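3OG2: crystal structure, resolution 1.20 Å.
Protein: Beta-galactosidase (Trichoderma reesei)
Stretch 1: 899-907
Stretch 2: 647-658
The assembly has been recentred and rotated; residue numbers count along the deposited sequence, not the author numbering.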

# COMPACT_ATOMS: atom_id res chain seq x y z
N GLU A 899 -5.56 -25.65 1.16
CA GLU A 899 -6.56 -25.43 2.22
C GLU A 899 -6.24 -24.25 3.11
O GLU A 899 -7.20 -23.74 3.73
CB GLU A 899 -6.73 -26.68 3.10
CG GLU A 899 -7.11 -27.92 2.29
CD GLU A 899 -6.01 -28.63 1.52
OE1 GLU A 899 -4.79 -28.58 1.86
OE2 GLU A 899 -6.32 -29.30 0.49
N TYR A 900 -4.98 -23.84 3.21
CA TYR A 900 -4.61 -22.83 4.19
C TYR A 900 -3.74 -21.75 3.55
O TYR A 900 -2.88 -22.06 2.72
CB TYR A 900 -3.74 -23.42 5.34
CG TYR A 900 -4.59 -24.43 6.12
CD1 TYR A 900 -5.35 -23.98 7.19
CD2 TYR A 900 -4.62 -25.75 5.78
CE1 TYR A 900 -6.14 -24.85 7.95
CE2 TYR A 900 -5.40 -26.65 6.49
CZ TYR A 900 -6.14 -26.19 7.55
OH TYR A 900 -6.92 -27.08 8.26
N ASP A 901 -3.94 -20.54 4.04
CA ASP A 901 -3.03 -19.40 3.75
C ASP A 901 -2.06 -19.36 4.92
O ASP A 901 -2.46 -19.06 6.07
CB ASP A 901 -3.88 -18.16 3.63
CG ASP A 901 -3.12 -16.87 3.43
OD1 ASP A 901 -1.87 -16.89 3.41
OD2 ASP A 901 -3.76 -15.80 3.30
N ILE A 902 -0.78 -19.59 4.68
CA ILE A 902 0.23 -19.65 5.73
C ILE A 902 1.31 -18.64 5.36
O ILE A 902 2.23 -18.99 4.61
CB ILE A 902 0.85 -21.06 5.89
CG1 ILE A 902 -0.23 -22.13 6.15
CG2 ILE A 902 1.92 -21.05 6.96
CD1 ILE A 902 0.22 -23.56 5.92
N PRO A 903 1.27 -17.42 5.84
CA PRO A 903 2.32 -16.44 5.54
C PRO A 903 3.70 -16.84 6.07
O PRO A 903 3.83 -17.23 7.21
CB PRO A 903 1.81 -15.19 6.26
CG PRO A 903 0.33 -15.39 6.35
CD PRO A 903 0.16 -16.86 6.64
N LEU A 904 4.70 -16.72 5.18
CA LEU A 904 6.09 -17.07 5.54
C LEU A 904 6.99 -15.87 5.46
O LEU A 904 6.79 -14.99 4.58
CB LEU A 904 6.63 -18.14 4.59
CG LEU A 904 5.94 -19.51 4.79
CD1 LEU A 904 6.53 -20.49 3.76
CD2 LEU A 904 6.10 -20.04 6.20
N SER A 905 8.02 -15.81 6.32
CA SER A 905 8.94 -14.70 6.26
C SER A 905 10.30 -15.17 6.71
O SER A 905 10.40 -16.21 7.38
CB SER A 905 8.53 -13.55 7.20
OG SER A 905 8.27 -14.11 8.48
N PHE A 906 11.31 -14.47 6.30
CA PHE A 906 12.70 -14.77 6.64
C PHE A 906 13.16 -13.81 7.71
O PHE A 906 13.04 -12.62 7.50
CB PHE A 906 13.62 -14.68 5.42
CG PHE A 906 13.30 -15.75 4.39
CD1 PHE A 906 12.26 -15.56 3.50
CD2 PHE A 906 14.07 -16.90 4.34
CE1 PHE A 906 11.95 -16.55 2.57
CE2 PHE A 906 13.75 -17.89 3.41
CZ PHE A 906 12.70 -17.70 2.53
N VAL A 907 13.68 -14.34 8.83
CA VAL A 907 14.00 -13.45 9.96
C VAL A 907 15.48 -13.48 10.28
O VAL A 907 16.00 -14.59 10.58
CB VAL A 907 13.23 -13.80 11.25
CG1 VAL A 907 13.58 -12.88 12.41
CG2 VAL A 907 11.74 -13.69 10.94
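Stretch 2 (647-658) IEIPHVQVPELT

Stretch 2 runs alongside stretch 1 in nearly the same sense: the end-to-end directions of the touching parts, 900 to 906 and 648 to 657, differ by 23°. The backbones stay well apart. The CA atoms of Tyr900 and Ile649 are 8.7 Å apart, those of Ile902 and Val652 8.7 Å, those of Leu904 and Val654 9.3 Å, and those of Phe906 and Leu657 9.2 Å. This spacing is too wide for main-chain pairing, and the gap is filled by side chains, which together with the local main chain bury 344 Å² counted over both sides.

Stretch 1 is extended, with strands at 900-901 and 904-907 joined through Ile902 and Pro903. Its alternation sends Tyr900, Ile902 and Leu904 toward stretch 2, while Asp901, Pro903 and Ser905 remain out of reach. Stretch 2 is an extended, irregular segment that enters a 3-10 turn at Leu657. It alternates in turn: Pro650, Val652 and Val654 point toward stretch 1, and His651 and Gln653 do not reach it. The two rows therefore meet bump to bump, largely end to end, rather than as knobs set in deep hollows.

Tyr900 makes the most extensive contact. Pro650 lies over one face of its ring, with CG of Pro650 4.1 Å from the ring centroid and 15° off the ring normal, a CH-pi arrangement. The closest approach between these two residues is from CE1 of Tyr900 to CD of Pro650, at 3.4 Å. The flat ring thus offers a platform for the proline, while its hydroxyl reaches on to the main chain: OH of Tyr900 donates a hydrogen bond to O of Glu648 at 2.7 Å. That carbonyl oxygen lies at the ring edge, near its plane, so the same side chain packs with its face and bonds through the hydroxyl at its edge.

Beyond this point the contact is wholly apolar. The two methyls of Val652 face different branches of Ile902: CG2 of Val652 is 3.9 Å from CD1 of Ile902, and CG1 of Val652 is 4.4 Å from CG2 of Ile902. One step further, CD2 of Leu904 lies 4.1 Å from CG1 of Val654, a looser touch between two side chains that nevertheless point at each other.

The pattern then shifts. Pro655 and Glu656 make no contact, and the next partner is Leu657, at the start of the 3-10 segment, which points back toward stretch 1. Phe906 leaves its backbone sideways, but its ring comes nearer, and CD2 of Phe906 approaches CD1 of Leu657 to 3.7 Å. The leucine methyl meets the ring obliquely, and this buried pair closes the row.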

# COMPACT_ATOMS: atom_id res chain seq x y z
N ILE A 647 -13.46 -26.27 11.19
CA ILE A 647 -12.30 -25.38 11.23
C ILE A 647 -11.21 -26.08 12.03
O ILE A 647 -11.30 -26.16 13.24
CB ILE A 647 -12.63 -24.00 11.85
CG1 ILE A 647 -13.77 -23.31 11.08
CG2 ILE A 647 -11.37 -23.13 11.98
CD1 ILE A 647 -14.40 -22.20 11.87
N GLU A 648 -10.22 -26.61 11.36
CA GLU A 648 -9.05 -27.17 12.05
C GLU A 648 -7.89 -26.22 11.74
O GLU A 648 -7.65 -25.93 10.55
CB GLU A 648 -8.77 -28.55 11.49
CG GLU A 648 -10.00 -29.46 11.54
CD GLU A 648 -9.81 -30.37 12.75
OE1 GLU A 648 -9.75 -31.61 12.58
OE2 GLU A 648 -9.71 -29.71 13.81
N ILE A 649 -7.20 -25.73 12.76
CA ILE A 649 -6.00 -24.90 12.53
C ILE A 649 -4.80 -25.77 12.89
O ILE A 649 -4.61 -26.12 14.07
CB ILE A 649 -6.05 -23.62 13.37
CG1 ILE A 649 -7.35 -22.82 13.13
CG2 ILE A 649 -4.81 -22.74 13.19
CD1 ILE A 649 -7.54 -22.35 11.70
N PRO A 650 -4.02 -26.23 11.91
CA PRO A 650 -2.97 -27.21 12.22
C PRO A 650 -1.72 -26.53 12.75
O PRO A 650 -1.55 -25.34 12.57
CB PRO A 650 -2.68 -27.84 10.85
CG PRO A 650 -2.95 -26.69 9.89
CD PRO A 650 -4.12 -25.93 10.46
N HIS A 651 -0.90 -27.36 13.36
CA HIS A 651 0.46 -27.00 13.67
C HIS A 651 1.21 -27.01 12.36
O HIS A 651 1.07 -27.91 11.53
CB HIS A 651 1.07 -28.04 14.62
CG HIS A 651 2.54 -27.77 14.83
ND1 HIS A 651 2.98 -26.71 15.61
CD2 HIS A 651 3.66 -28.35 14.36
CE1 HIS A 651 4.31 -26.69 15.61
NE2 HIS A 651 4.76 -27.68 14.86
N VAL A 652 2.04 -26.01 12.16
CA VAL A 652 2.84 -26.04 10.95
C VAL A 652 4.32 -26.10 11.32
O VAL A 652 4.81 -25.34 12.14
CB VAL A 652 2.48 -24.83 10.10
CG1 VAL A 652 3.64 -24.31 9.28
CG2 VAL A 652 1.28 -25.25 9.22
N GLN A 653 4.97 -27.03 10.67
CA GLN A 653 6.41 -27.14 10.77
C GLN A 653 7.02 -26.74 9.43
O GLN A 653 6.65 -27.14 8.31
CB GLN A 653 6.90 -28.52 11.21
CG GLN A 653 7.79 -28.51 12.43
CD GLN A 653 8.90 -27.49 12.54
OE1 GLN A 653 10.09 -27.86 12.65
NE2 GLN A 653 8.61 -26.18 12.55
N VAL A 654 8.02 -25.89 9.54
CA VAL A 654 8.74 -25.57 8.30
C VAL A 654 10.21 -25.92 8.52
O VAL A 654 10.69 -26.06 9.65
CB VAL A 654 8.56 -24.11 7.87
CG1 VAL A 654 7.14 -23.82 7.40
CG2 VAL A 654 9.05 -23.24 9.02
N PRO A 655 10.94 -26.09 7.44
CA PRO A 655 12.34 -26.49 7.59
C PRO A 655 13.13 -25.41 8.33
O PRO A 655 12.82 -24.22 8.23
CB PRO A 655 12.85 -26.58 6.15
CG PRO A 655 11.65 -26.62 5.29
CD PRO A 655 10.55 -25.93 6.01
N GLU A 656 14.12 -25.88 9.08
CA GLU A 656 15.17 -25.07 9.68
C GLU A 656 16.18 -24.58 8.65
O GLU A 656 16.89 -25.38 8.03
CB GLU A 656 15.91 -25.90 10.75
CG GLU A 656 15.00 -26.35 11.87
CD GLU A 656 15.75 -27.17 12.91
OE1 GLU A 656 15.43 -28.38 13.07
OE2 GLU A 656 16.64 -26.54 13.54
N LEU A 657 16.29 -23.27 8.44
CA LEU A 657 17.23 -22.76 7.44
C LEU A 657 18.68 -23.09 7.79
O LEU A 657 19.54 -23.24 6.93
CB LEU A 657 17.06 -21.24 7.29
CG LEU A 657 15.66 -20.80 6.83
CD1 LEU A 657 15.69 -19.29 6.59
CD2 LEU A 657 15.23 -21.51 5.58
N THR A 658 18.98 -23.19 9.06
CA THR A 658 20.39 -23.43 9.39
C THR A 658 20.80 -24.85 9.03
O THR A 658 22.01 -25.11 8.90
CB THR A 658 20.67 -23.20 10.88
OG1 THR A 658 20.00 -24.21 11.64
CG2 THR A 658 20.09 -21.85 11.28